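Local coordinates for GTPase subunit of restriction endonuclease (Thermococcus gammatolerans, PDB 6P0F), which probably recognises and binds target DNA through its N-terminal YTH-like domain, as part of a McrBC-type restriction system, at residues N31-Q36 against D48-W53; G35-D40 against R122-F127; V71-G76 against K129-L134. All coordinates share one frame; numbering follows the deposited sequence.

Contact 1. Residues N31-Q36 against D48-W53; sequences NELEGQ and DVCYFW
Leu33 drops both of its methyl groups onto Cys50 and Phe52, and the close packing of this contact is confined to those three buried side chains. Its CD1 lies 3.8 Å from Cys50 CB, 3.9 Å from Cys50 SG and 4.0 Å from Phe52 CE1. CD2 of Leu33 approaches Phe52 CZ at 4.1 Å, so both methyls meet the CE1-CZ end of the ring, CD1 obliquely. With CG lying between the backbone N and the carbonyl carbon (chi1 63°), Phe52 swings its ring alongside the leucine. A forked aliphatic chain suits the spot: CD1 sits in the angle between the cysteine and the ring, CD2 against the ring alone. Cut back to an alanine, Leu33 would lose both methyls, which is likely to open a gap over the Cys46-Cys50 disulfide and the Phe52 ring. Most of the remaining loop is exposed: Glu32 and Gln36 are polar, Gly35 has no side chain, and none touches 48-53. There Gln36 N bonds back to Leu33 O at 3.0 Å, and glycine readily accepts the phi of 93° at Gly35. The loop between strand 28-29 and helix 39-45 thus covers strand 49-55 of the curved mixed sheet, consistent with the YTH fold.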
loop_
_atom_site.group_PDB
_atom_site.type_symbol
_atom_site.label_atom_id
_atom_site.label_comp_id
_atom_site.label_asym_id
_atom_site.label_seq_id
_atom_site.Cartn_x
_atom_site.Cartn_y
_atom_site.Cartn_z
ATOM N N ASN A 31 -0.437 -19.855 -6.552
ATOM C CA ASN A 31 -0.500 -21.095 -5.775
ATOM C C ASN A 31 -0.041 -20.928 -4.337
ATOM O O ASN A 31 -0.412 -21.754 -3.500
ATOM C CB ASN A 31 0.297 -22.191 -6.503
ATOM C CG ASN A 31 -0.362 -22.592 -7.801
ATOM O OD1 ASN A 31 -1.517 -22.234 -8.070
ATOM N ND2 ASN A 31 0.359 -23.350 -8.617
ATOM N N GLU A 32 0.761 -19.897 -4.019
ATOM C CA GLU A 32 1.158 -19.637 -2.646
ATOM C C GLU A 32 -0.021 -19.196 -1.785
ATOM O O GLU A 32 0.059 -19.273 -0.555
ATOM C CB GLU A 32 2.296 -18.601 -2.596
ATOM C CG GLU A 32 3.506 -18.928 -3.519
ATOM C CD GLU A 32 4.650 -17.880 -3.440
ATOM O OE1 GLU A 32 5.082 -17.305 -4.513
ATOM O OE2 GLU A 32 5.121 -17.640 -2.296
ATOM N N LEU A 33 -1.122 -18.750 -2.395
ATOM C CA LEU A 33 -2.294 -18.307 -1.652
ATOM C C LEU A 33 -3.477 -19.261 -1.752
ATOM O O LEU A 33 -4.430 -19.114 -0.977
ATOM C CB LEU A 33 -2.755 -16.924 -2.145
ATOM C CG LEU A 33 -1.752 -15.782 -1.977
ATOM C CD1 LEU A 33 -2.287 -14.489 -2.607
ATOM C CD2 LEU A 33 -1.440 -15.595 -0.538
ATOM N N GLU A 34 -3.480 -20.147 -2.745
ATOM C CA GLU A 34 -4.563 -21.101 -2.911
ATOM C C GLU A 34 -4.684 -21.939 -1.647
ATOM O O GLU A 34 -3.684 -22.310 -1.035
ATOM C CB GLU A 34 -4.307 -21.988 -4.126
ATOM C CG GLU A 34 -4.533 -21.269 -5.452
ATOM C CD GLU A 34 -5.990 -21.104 -5.849
ATOM O OE1 GLU A 34 -6.257 -20.742 -7.027
ATOM O OE2 GLU A 34 -6.869 -21.301 -4.982
ATOM N N GLY A 35 -5.911 -22.190 -1.234
ATOM C CA GLY A 35 -6.153 -22.886 0.005
ATOM C C GLY A 35 -6.355 -21.976 1.183
ATOM O O GLY A 35 -6.846 -22.430 2.219
ATOM N N GLN A 36 -5.991 -20.705 1.055
ATOM C CA GLN A 36 -6.125 -19.732 2.121
ATOM C C GLN A 36 -6.970 -18.534 1.746
ATOM O O GLN A 36 -7.753 -18.049 2.568
ATOM C CB GLN A 36 -4.738 -19.243 2.557
ATOM C CG GLN A 36 -3.844 -20.339 3.088
ATOM C CD GLN A 36 -4.315 -20.876 4.422
ATOM O OE1 GLN A 36 -4.916 -20.163 5.228
ATOM N NE2 GLN A 36 -4.042 -22.142 4.657
ATOM N N ASP A 48 -1.685 -12.357 -12.863
ATOM C CA ASP A 48 -0.800 -13.491 -13.107
ATOM C C ASP A 48 -0.242 -13.923 -11.758
ATOM O O ASP A 48 -0.596 -14.980 -11.227
ATOM C CB ASP A 48 0.304 -13.165 -14.126
ATOM C CG ASP A 48 0.904 -11.764 -13.977
ATOM O OD1 ASP A 48 1.393 -11.412 -12.887
ATOM O OD2 ASP A 48 0.957 -11.010 -14.996
ATOM N N VAL A 49 0.621 -13.103 -11.192
ATOM C CA VAL A 49 1.013 -13.253 -9.793
ATOM C C VAL A 49 0.091 -12.358 -8.978
ATOM O O VAL A 49 -0.671 -11.557 -9.540
ATOM C CB VAL A 49 2.498 -12.925 -9.594
ATOM C CG1 VAL A 49 3.333 -13.817 -10.528
ATOM C CG2 VAL A 49 2.761 -11.501 -9.862
ATOM N N CYS A 50 0.135 -12.491 -7.663
ATOM C CA CYS A 50 -0.706 -11.715 -6.767
ATOM C C CYS A 50 0.118 -10.669 -6.029
ATOM O O CYS A 50 1.238 -10.935 -5.593
ATOM C CB CYS A 50 -1.396 -12.597 -5.724
ATOM S SG CYS A 50 -2.381 -13.945 -6.418
ATOM N N TYR A 51 -0.468 -9.491 -5.860
ATOM C CA TYR A 51 0.170 -8.392 -5.145
ATOM C C TYR A 51 -0.733 -7.981 -3.998
ATOM O O TYR A 51 -1.917 -7.734 -4.200
ATOM C CB TYR A 51 0.396 -7.184 -6.055
ATOM C CG TYR A 51 1.295 -7.488 -7.220
ATOM C CD1 TYR A 51 2.671 -7.475 -7.068
ATOM C CD2 TYR A 51 0.770 -7.815 -8.451
ATOM C CE1 TYR A 51 3.508 -7.791 -8.104
ATOM C CE2 TYR A 51 1.610 -8.119 -9.525
ATOM C CZ TYR A 51 2.981 -8.094 -9.335
ATOM O OH TYR A 51 3.860 -8.384 -10.358
ATOM N N PHE A 52 -0.180 -7.860 -2.798
ATOM C CA PHE A 52 -1.039 -7.507 -1.678
ATOM C C PHE A 52 -0.204 -6.942 -0.534
ATOM O O PHE A 52 0.999 -7.184 -0.431
ATOM C CB PHE A 52 -1.879 -8.717 -1.216
ATOM C CG PHE A 52 -1.074 -9.898 -0.681
ATOM C CD1 PHE A 52 -0.484 -10.802 -1.546
ATOM C CD2 PHE A 52 -0.932 -10.109 0.680
ATOM C CE1 PHE A 52 0.249 -11.877 -1.041
ATOM C CE2 PHE A 52 -0.217 -11.182 1.158
ATOM C CZ PHE A 52 0.386 -12.040 0.298
ATOM N N TRP A 53 -0.879 -6.173 0.311
ATOM C CA TRP A 53 -0.297 -5.554 1.489
ATOM C C TRP A 53 -1.251 -5.802 2.645
ATOM O O TRP A 53 -2.403 -6.166 2.446
ATOM C CB TRP A 53 -0.062 -4.065 1.252
ATOM C CG TRP A 53 0.682 -3.412 2.380
ATOM C CD1 TRP A 53 0.248 -2.396 3.186
ATOM C CD2 TRP A 53 1.992 -3.766 2.854
ATOM N NE1 TRP A 53 1.201 -2.107 4.144
ATOM C CE2 TRP A 53 2.290 -2.914 3.940
ATOM C CE3 TRP A 53 2.931 -4.715 2.466
ATOM C CZ2 TRP A 53 3.499 -3.006 4.651
ATOM C CZ3 TRP A 53 4.139 -4.778 3.159
ATOM C CH2 TRP A 53 4.409 -3.909 4.222
#

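Contact 2. Residues G35-D40 against R122-F127; sequences GQIGPD and RFLMFF
Ile37 meets Leu124 and Phe126 where the loop leading into helix 39-45 packs on strand 123-127, part of the curved mixed sheet of this YTH-type domain. All three residues are buried, and Ile37 gives up the most surface. It stands just before Gly38, the N-cap of the helix, and itself packs on the sheet. CG1 of Ile37 is anti to the carbonyl carbon (chi1 -59°), which sends its longer branch down toward the strand; CG2 also lies beside the tip of the Phe126 ring. Leu124 and Phe126 stand two positions apart and therefore on the same sheet face, giving the isoleucine two neighbouring partners. The Ile37 and Leu124 side chains cross obliquely, meeting through Leu124 CD1, whereas Phe126 comes from the opposite direction, a long flat group whose far end can reach the loop; its ring also meets Phe52 of the adjacent strand. No hydrogen bond joins the two segments, in keeping with three hydrocarbon side chains. At the strand's start, Arg122 and Phe123 both face Arg55 in a classic beta bulge. Ile37 CD1 ends 3.9 Å from Leu124 CD1 and, near the plane of the ring and at its edge, 4.1 Å from Phe126 CZ.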
loop_
_atom_site.group_PDB
_atom_site.type_symbol
_atom_site.label_atom_id
_atom_site.label_comp_id
_atom_site.label_asym_id
_atom_site.label_seq_id
_atom_site.Cartn_x
_atom_site.Cartn_y
_atom_site.Cartn_z
ATOM N N GLY A 35 -5.911 -22.190 -1.234
ATOM C CA GLY A 35 -6.153 -22.886 0.005
ATOM C C GLY A 35 -6.355 -21.976 1.183
ATOM O O GLY A 35 -6.846 -22.430 2.219
ATOM N N GLN A 36 -5.991 -20.705 1.055
ATOM C CA GLN A 36 -6.125 -19.732 2.121
ATOM C C GLN A 36 -6.970 -18.534 1.746
ATOM O O GLN A 36 -7.753 -18.049 2.568
ATOM C CB GLN A 36 -4.738 -19.243 2.557
ATOM C CG GLN A 36 -3.844 -20.339 3.088
ATOM C CD GLN A 36 -4.315 -20.876 4.422
ATOM O OE1 GLN A 36 -4.916 -20.163 5.228
ATOM N NE2 GLN A 36 -4.042 -22.142 4.657
ATOM N N ILE A 37 -6.782 -18.008 0.538
ATOM C CA ILE A 37 -7.584 -16.921 -0.006
ATOM C C ILE A 37 -8.601 -17.545 -0.956
ATOM O O ILE A 37 -8.252 -18.415 -1.755
ATOM C CB ILE A 37 -6.697 -15.887 -0.734
ATOM C CG1 ILE A 37 -5.657 -15.288 0.211
ATOM C CG2 ILE A 37 -7.562 -14.860 -1.390
ATOM C CD1 ILE A 37 -6.251 -14.443 1.342
ATOM N N GLY A 38 -9.859 -17.132 -0.850
ATOM C CA GLY A 38 -10.908 -17.714 -1.654
ATOM C C GLY A 38 -10.680 -17.552 -3.146
ATOM O O GLY A 38 -10.171 -16.530 -3.607
ATOM N N PRO A 39 -11.104 -18.542 -3.933
ATOM C CA PRO A 39 -10.835 -18.482 -5.381
ATOM C C PRO A 39 -11.526 -17.304 -6.050
ATOM O O PRO A 39 -11.068 -16.805 -7.081
ATOM C CB PRO A 39 -11.366 -19.833 -5.888
ATOM C CG PRO A 39 -12.365 -20.244 -4.843
ATOM C CD PRO A 39 -11.787 -19.793 -3.552
ATOM N N ASP A 40 -12.613 -16.806 -5.479
ATOM C CA ASP A 40 -13.256 -15.626 -6.050
ATOM C C ASP A 40 -12.307 -14.430 -6.040
ATOM O O ASP A 40 -12.200 -13.679 -7.014
ATOM C CB ASP A 40 -14.517 -15.315 -5.232
ATOM C CG ASP A 40 -14.156 -15.037 -3.758
ATOM O OD1 ASP A 40 -13.376 -15.831 -3.222
ATOM O OD2 ASP A 40 -14.446 -13.944 -3.306
ATOM N N ARG A 122 -3.363 -8.646 9.381
ATOM C CA ARG A 122 -4.431 -9.480 8.860
ATOM C C ARG A 122 -5.473 -8.735 8.023
ATOM O O ARG A 122 -6.327 -9.384 7.419
ATOM C CB ARG A 122 -5.129 -10.200 10.017
ATOM C CG ARG A 122 -5.944 -9.282 10.927
ATOM C CD ARG A 122 -6.384 -10.031 12.191
ATOM N NE ARG A 122 -7.249 -9.189 13.022
ATOM C CZ ARG A 122 -8.560 -9.049 12.840
ATOM N NH1 ARG A 122 -9.179 -9.709 11.865
ATOM N NH2 ARG A 122 -9.265 -8.263 13.645
ATOM N N PHE A 123 -5.426 -7.413 7.949
ATOM C CA PHE A 123 -6.307 -6.669 7.048
ATOM C C PHE A 123 -5.585 -6.492 5.720
ATOM O O PHE A 123 -4.689 -5.647 5.582
ATOM C CB PHE A 123 -6.721 -5.348 7.695
ATOM C CG PHE A 123 -7.642 -5.545 8.874
ATOM C CD1 PHE A 123 -9.008 -5.729 8.688
ATOM C CD2 PHE A 123 -7.135 -5.589 10.160
ATOM C CE1 PHE A 123 -9.855 -5.935 9.772
ATOM C CE2 PHE A 123 -7.976 -5.804 11.247
ATOM C CZ PHE A 123 -9.335 -5.977 11.049
ATOM N N LEU A 124 -5.986 -7.294 4.730
ATOM C CA LEU A 124 -5.281 -7.357 3.462
ATOM C C LEU A 124 -5.935 -6.478 2.410
ATOM O O LEU A 124 -7.165 -6.378 2.327
ATOM C CB LEU A 124 -5.239 -8.799 2.934
ATOM C CG LEU A 124 -4.770 -9.915 3.863
ATOM C CD1 LEU A 124 -4.745 -11.235 3.085
ATOM C CD2 LEU A 124 -3.403 -9.591 4.421
HETATM N N MSE A 125 -5.098 -5.919 1.548
HETATM C CA MSE A 125 -5.567 -5.197 0.359
HETATM C C MSE A 125 -4.853 -5.820 -0.843
HETATM O O MSE A 125 -3.624 -5.944 -0.830
HETATM C CB MSE A 125 -5.278 -3.704 0.448
HETATM C CG MSE A 125 -3.790 -3.381 0.501
HETATM SE SE MSE A 125 -3.520 -1.511 1.088
HETATM C CE MSE A 125 -4.441 -1.734 2.695
ATOM N N PHE A 126 -5.604 -6.195 -1.872
ATOM C CA PHE A 126 -5.050 -6.782 -3.084
ATOM C C PHE A 126 -5.000 -5.741 -4.198
ATOM O O PHE A 126 -5.896 -4.904 -4.310
ATOM C CB PHE A 126 -5.880 -7.999 -3.526
ATOM C CG PHE A 126 -5.598 -9.240 -2.726
ATOM C CD1 PHE A 126 -6.171 -9.407 -1.483
ATOM C CD2 PHE A 126 -4.719 -10.214 -3.199
ATOM C CE1 PHE A 126 -5.877 -10.528 -0.697
ATOM C CE2 PHE A 126 -4.428 -11.312 -2.432
ATOM C CZ PHE A 126 -5.020 -11.463 -1.167
ATOM N N PHE A 127 -3.949 -5.811 -5.023
ATOM C CA PHE A 127 -3.763 -4.965 -6.198
ATOM C C PHE A 127 -3.661 -5.836 -7.447
ATOM O O PHE A 127 -2.812 -6.731 -7.507
ATOM C CB PHE A 127 -2.487 -4.124 -6.075
ATOM C CG PHE A 127 -2.460 -3.234 -4.886
ATOM C CD1 PHE A 127 -1.976 -3.694 -3.669
ATOM C CD2 PHE A 127 -2.917 -1.935 -4.968
ATOM C CE1 PHE A 127 -1.954 -2.883 -2.568
ATOM C CE2 PHE A 127 -2.906 -1.114 -3.858
ATOM C CZ PHE A 127 -2.411 -1.587 -2.658
#

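Contact 3. Residues V71-G76 against K129-L134; sequences VLFYVG and KKPEKL
Phe73 and Pro131 mark the closest approach of the two backbones, with their CA atoms 8.6 Å apart. That is too far for strand pairing, and no hydrogen bond links 71-76 with 129-134. Both instead pair antiparallel with strand 91-102: Val71 and Phe73 bond through their backbones to Gly95 and Tyr93, while the short strand 132-133 follows an extended loop that carries Pro131. The segments therefore meet through side chains alone, at two separate points.

At the first, Pro131 presents CG to the Phe73 ring, 4.3 Å from CE2 and approaching obliquely. A proline suits this buried place because its nitrogen bears no hydrogen that would need an acceptor, and its ring carbon CG is what meets the aromatic. Val71 CG1 covers one face of the same ring, 3.7 Å above its centre. Phe20 and Trp53 also meet Phe73, the tryptophan edge-to-face, so a large aromatic is well matched to a site with so many apolar neighbours.

At the second, Leu72 CD2 touches Leu134 CD1 at 3.9 Å, the two side chains crossing at about a right angle. Leu72 does not aim its CB at the other segment, but with CD1 roughly anti to CA (chi2 160°) the other branch, CD2, is turned to Leu134. Both leucines also touch Val92, and Leu134 leans on Ile141 of helix 138-145.

Pro131 and Leu134 turn inward on either side of the exposed pair Glu132 and Lys133. Residues flanking the short strand 132-133 thus pack on strand 70-76, with helix 138-145 nearby, a pattern consistent with the curved sheet flanked by helices of YTH-type domains.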
loop_
_atom_site.group_PDB
_atom_site.type_symbol
_atom_site.label_atom_id
_atom_site.label_comp_id
_atom_site.label_asym_id
_atom_site.label_seq_id
_atom_site.Cartn_x
_atom_site.Cartn_y
_atom_site.Cartn_z
ATOM N N VAL A 71 -3.686 3.958 -3.206
ATOM C CA VAL A 71 -2.645 3.962 -2.179
ATOM C C VAL A 71 -1.353 4.483 -2.796
ATOM O O VAL A 71 -0.881 3.956 -3.813
ATOM C CB VAL A 71 -2.425 2.565 -1.582
ATOM C CG1 VAL A 71 -1.265 2.642 -0.590
ATOM C CG2 VAL A 71 -3.682 2.029 -0.900
ATOM N N LEU A 72 -0.779 5.514 -2.178
ATOM C CA LEU A 72 0.584 5.951 -2.462
ATOM C C LEU A 72 1.471 5.299 -1.409
ATOM O O LEU A 72 1.325 5.581 -0.218
ATOM C CB LEU A 72 0.723 7.469 -2.382
ATOM C CG LEU A 72 0.079 8.210 -3.558
ATOM C CD1 LEU A 72 -0.148 9.653 -3.119
ATOM C CD2 LEU A 72 0.890 8.129 -4.824
ATOM N N PHE A 73 2.329 4.382 -1.828
ATOM C CA PHE A 73 3.348 3.821 -0.945
ATOM C C PHE A 73 4.562 4.734 -1.036
ATOM O O PHE A 73 5.197 4.840 -2.092
ATOM C CB PHE A 73 3.716 2.399 -1.360
ATOM C CG PHE A 73 2.669 1.383 -1.093
ATOM C CD1 PHE A 73 2.467 0.850 0.161
ATOM C CD2 PHE A 73 1.895 0.918 -2.146
ATOM C CE1 PHE A 73 1.504 -0.125 0.368
ATOM C CE2 PHE A 73 0.926 -0.070 -1.939
ATOM C CZ PHE A 73 0.739 -0.585 -0.694
ATOM N N TYR A 74 4.886 5.415 0.061
ATOM C CA TYR A 74 6.115 6.174 0.179
ATOM C C TYR A 74 7.199 5.239 0.703
ATOM O O TYR A 74 6.962 4.540 1.676
ATOM C CB TYR A 74 5.914 7.316 1.175
ATOM C CG TYR A 74 5.156 8.538 0.729
ATOM C CD1 TYR A 74 4.405 8.554 -0.437
ATOM C CD2 TYR A 74 5.201 9.688 1.497
ATOM C CE1 TYR A 74 3.715 9.694 -0.826
ATOM C CE2 TYR A 74 4.521 10.840 1.116
ATOM C CZ TYR A 74 3.772 10.828 -0.031
ATOM O OH TYR A 74 3.105 11.976 -0.414
ATOM N N VAL A 75 8.370 5.229 0.068
ATOM C CA VAL A 75 9.449 4.319 0.453
ATOM C C VAL A 75 10.694 5.149 0.742
ATOM O O VAL A 75 11.186 5.869 -0.134
ATOM C CB VAL A 75 9.719 3.278 -0.640
ATOM C CG1 VAL A 75 10.840 2.326 -0.199
ATOM C CG2 VAL A 75 8.434 2.512 -0.980
ATOM N N GLY A 76 11.234 5.022 1.949
ATOM C CA GLY A 76 12.388 5.818 2.315
ATOM C C GLY A 76 12.801 5.506 3.740
ATOM O O GLY A 76 12.170 4.702 4.422
ATOM N N LYS A 129 -2.762 -5.010 -10.673
ATOM C CA LYS A 129 -1.480 -4.722 -11.315
ATOM C C LYS A 129 -0.499 -4.311 -10.227
ATOM O O LYS A 129 -0.896 -3.666 -9.252
ATOM C CB LYS A 129 -1.607 -3.620 -12.370
ATOM C CG LYS A 129 -2.667 -3.901 -13.458
ATOM C CD LYS A 129 -2.226 -4.985 -14.451
ATOM C CE LYS A 129 -3.305 -5.243 -15.504
ATOM N NZ LYS A 129 -2.922 -6.322 -16.453
ATOM N N LYS A 130 0.772 -4.739 -10.367
ATOM C CA LYS A 130 1.857 -4.256 -9.525
ATOM C C LYS A 130 1.689 -2.749 -9.368
ATOM O O LYS A 130 1.550 -2.045 -10.379
ATOM C CB LYS A 130 3.231 -4.583 -10.128
ATOM C CG LYS A 130 4.392 -4.227 -9.256
ATOM C CD LYS A 130 5.740 -4.442 -9.977
ATOM C CE LYS A 130 6.884 -3.886 -9.159
ATOM N NZ LYS A 130 8.217 -4.190 -9.773
ATOM N N PRO A 131 1.664 -2.227 -8.147
ATOM C CA PRO A 131 1.682 -0.768 -7.978
ATOM C C PRO A 131 2.794 -0.145 -8.807
ATOM O O PRO A 131 3.918 -0.644 -8.854
ATOM C CB PRO A 131 1.899 -0.592 -6.467
ATOM C CG PRO A 131 1.217 -1.760 -5.873
ATOM C CD PRO A 131 1.529 -2.914 -6.842
ATOM N N GLU A 132 2.467 0.975 -9.452
ATOM C CA GLU A 132 3.342 1.603 -10.422
ATOM C C GLU A 132 4.358 2.493 -9.732
ATOM O O GLU A 132 3.978 3.362 -8.943
ATOM C CB GLU A 132 2.500 2.454 -11.361
ATOM C CG GLU A 132 3.221 2.934 -12.554
ATOM C CD GLU A 132 3.032 1.973 -13.687
ATOM O OE1 GLU A 132 1.930 1.964 -14.275
ATOM O OE2 GLU A 132 3.976 1.211 -13.960
ATOM N N LYS A 133 5.647 2.286 -10.028
ATOM C CA LYS A 133 6.674 3.169 -9.485
ATOM C C LYS A 133 6.594 4.521 -10.176
ATOM O O LYS A 133 6.747 4.621 -11.404
ATOM C CB LYS A 133 8.059 2.561 -9.663
ATOM C CG LYS A 133 9.168 3.263 -8.891
ATOM C CD LYS A 133 10.487 2.466 -8.976
ATOM C CE LYS A 133 11.533 3.007 -8.024
ATOM N NZ LYS A 133 12.804 2.208 -8.058
ATOM N N LEU A 134 6.328 5.557 -9.407
ATOM C CA LEU A 134 6.245 6.877 -9.997
ATOM C C LEU A 134 7.639 7.445 -10.270
ATOM O O LEU A 134 8.649 7.084 -9.658
ATOM C CB LEU A 134 5.475 7.845 -9.090
ATOM C CG LEU A 134 4.080 7.425 -8.657
ATOM C CD1 LEU A 134 3.382 8.473 -7.850
ATOM C CD2 LEU A 134 3.280 7.059 -9.914
#

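How the contacts relate
From the N terminus, contact 1 closes first: the loop 31-36 returns to strand 49-55 after the excursion through helix 39-45. Contact 2 starts from the same stretch, sharing Gly35 and Gln36, but closes a far longer loop. Together they tie the 31-40 region to two antiparallel neighbours, strands 49-55 and 123-127, and their centres are about 7 Å apart. Contact 3 opens on strand 70-76, after contact 1 has closed, and crosses contact 2 in sequence; it ties the segment after strand 123-127 back to strand 70-76. Between contacts 2 and 3, side chains of these two strands of the mixed sheet touch, Phe127 CZ lying 3.7 Å from Phe73 CE2.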